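HTH-type transcriptional regulator LysG (Mycobacterium tuberculosis, PDB 3ISP) is a DNA-binding LysR-family transcription factor that probably activates expression of the exporter LysE and represses its own. Local coordinates at residues A[191-196]-A[228-233]. Numbering follows the deposited sequence.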
loop_
_atom_site.group_PDB
_atom_site.type_symbol
_atom_site.label_atom_id
_atom_site.label_comp_id
_atom_site.label_asym_id
_atom_site.label_seq_id
_atom_site.Cartn_x
_atom_site.Cartn_y
_atom_site.Cartn_z
ATOM N N PRO A 191 -9.615 -20.498 19.717
ATOM C CA PRO A 191 -9.687 -19.628 18.539
ATOM C C PRO A 191 -10.359 -18.294 18.854
ATOM O O PRO A 191 -11.434 -18.277 19.445
ATOM C CB PRO A 191 -10.550 -20.439 17.562
ATOM C CG PRO A 191 -10.357 -21.843 17.979
ATOM C CD PRO A 191 -10.256 -21.800 19.476
ATOM N N SER A 192 -9.740 -17.186 18.466
ATOM C CA SER A 192 -10.417 -15.893 18.578
ATOM C C SER A 192 -10.995 -15.470 17.229
ATOM O O SER A 192 -10.642 -16.016 16.191
ATOM C CB SER A 192 -9.487 -14.808 19.136
ATOM O OG SER A 192 -8.533 -14.405 18.171
ATOM N N LEU A 193 -11.900 -14.503 17.255
ATOM C CA LEU A 193 -12.421 -13.918 16.034
ATOM C C LEU A 193 -11.801 -12.544 15.762
ATOM O O LEU A 193 -10.880 -12.102 16.453
ATOM C CB LEU A 193 -13.930 -13.768 16.140
ATOM C CG LEU A 193 -14.720 -15.018 16.473
ATOM C CD1 LEU A 193 -16.203 -14.707 16.409
ATOM C CD2 LEU A 193 -14.340 -16.125 15.508
ATOM N N ALA A 194 -12.337 -11.876 14.752
ATOM C CA ALA A 194 -11.875 -10.564 14.342
ATOM C C ALA A 194 -12.493 -10.220 12.991
ATOM O O ALA A 194 -12.789 -11.109 12.193
ATOM C CB ALA A 194 -10.362 -10.529 14.258
ATOM N N TRP A 195 -12.690 -8.931 12.741
ATOM C CA TRP A 195 -13.231 -8.489 11.468
ATOM C C TRP A 195 -12.187 -8.584 10.376
ATOM O O TRP A 195 -12.512 -8.840 9.215
ATOM C CB TRP A 195 -13.753 -7.054 11.575
ATOM C CG TRP A 195 -15.099 -7.004 12.181
ATOM C CD1 TRP A 195 -15.472 -7.503 13.404
ATOM C CD2 TRP A 195 -16.272 -6.442 11.601
ATOM N NE1 TRP A 195 -16.816 -7.286 13.611
ATOM C CE2 TRP A 195 -17.329 -6.635 12.519
ATOM C CE3 TRP A 195 -16.536 -5.800 10.394
ATOM C CZ2 TRP A 195 -18.621 -6.198 12.267
ATOM C CZ3 TRP A 195 -17.828 -5.372 10.142
ATOM C CH2 TRP A 195 -18.854 -5.571 11.080
ATOM N N ASN A 196 -10.934 -8.378 10.762
ATOM C CA ASN A 196 -9.811 -8.412 9.830
ATOM C C ASN A 196 -8.509 -8.107 10.559
ATOM O O ASN A 196 -8.484 -8.061 11.788
ATOM C CB ASN A 196 -10.034 -7.429 8.680
ATOM C CG ASN A 196 -10.260 -6.020 9.163
ATOM O OD1 ASN A 196 -9.406 -5.432 9.827
ATOM N ND2 ASN A 196 -11.412 -5.467 8.835
ATOM N N THR A 228 -21.416 -12.191 13.703
ATOM C CA THR A 228 -22.362 -12.745 14.668
ATOM C C THR A 228 -22.582 -14.258 14.490
ATOM O O THR A 228 -22.633 -15.000 15.480
ATOM C CB THR A 228 -23.706 -11.974 14.698
ATOM O OG1 THR A 228 -23.483 -10.655 15.210
ATOM C CG2 THR A 228 -24.710 -12.674 15.602
ATOM N N ALA A 229 -22.704 -14.715 13.244
ATOM C CA ALA A 229 -22.854 -16.145 12.981
ATOM C C ALA A 229 -21.611 -16.915 13.429
ATOM O O ALA A 229 -21.713 -17.950 14.071
ATOM C CB ALA A 229 -23.155 -16.407 11.510
ATOM N N ALA A 230 -20.440 -16.397 13.096
ATOM C CA ALA A 230 -19.197 -16.987 13.567
ATOM C C ALA A 230 -19.260 -17.285 15.062
ATOM O O ALA A 230 -19.009 -18.414 15.490
ATOM C CB ALA A 230 -18.028 -16.071 13.256
ATOM N N ALA A 231 -19.589 -16.269 15.858
ATOM C CA ALA A 231 -19.610 -16.436 17.303
ATOM C C ALA A 231 -20.720 -17.390 17.696
ATOM O O ALA A 231 -20.504 -18.299 18.490
ATOM C CB ALA A 231 -19.778 -15.108 18.005
ATOM N N ARG A 232 -21.910 -17.187 17.144
ATOM C CA ARG A 232 -23.030 -18.059 17.457
ATOM C C ARG A 232 -22.719 -19.517 17.092
ATOM O O ARG A 232 -23.163 -20.438 17.768
ATOM C CB ARG A 232 -24.296 -17.580 16.760
ATOM C CG ARG A 232 -25.071 -16.543 17.541
ATOM C CD ARG A 232 -26.348 -16.155 16.799
ATOM N NE ARG A 232 -27.085 -15.085 17.469
ATOM C CZ ARG A 232 -27.872 -15.254 18.531
ATOM N NH1 ARG A 232 -28.029 -16.458 19.064
ATOM N NH2 ARG A 232 -28.500 -14.212 19.067
ATOM N N ALA A 233 -21.935 -19.707 16.034
ATOM C CA ALA A 233 -21.513 -21.019 15.567
ATOM C C ALA A 233 -20.209 -21.523 16.222
ATOM O O ALA A 233 -19.458 -22.297 15.630
ATOM C CB ALA A 233 -21.366 -20.997 14.058
#
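The peptide group joining A230 to A231 turns one flat face to L193, whose CD1 methyl stands almost straight above A231 N at 3.8 Å. Two further methyls meet CD1 near the rim of that face: A230 CB lies 3.9 Å from CD1, and A231 CB also lies 3.9 Å from CD1. The tip of the leucine thus rests in a shallow notch on the helix surface, held by van der Waals contact alone, with no hydrogen bond across the contact. Its torsions explain the reach: CG is anti to the carbonyl carbon (chi1 -55°), and CD1 continues the chain fully extended from CA (chi2 -175°). The CD2 branch is set farther back, 4.3 Å from A230 CB. Both segments belong to the LysR substrate-binding domain, of the periplasmic-binding-protein type, where helix 224-232 packs on the loop 191-196, which runs between helices 171-177 and 201-210. L193 CA and A231 CA, the nearest pair of CA atoms, are 7.7 Å apart, a gap bridged by the leucine side chain against the small alanines. The loop is anchored through its backbone: L193 is hydrogen-bonded to W237 and A194 to V221. A231 also touches F240 of strand 238-241; L193, A230 and A231 are all buried. This region also meets another subunit: A229 packs on S111, and A233, just past the helix, on D115 of that second subunit.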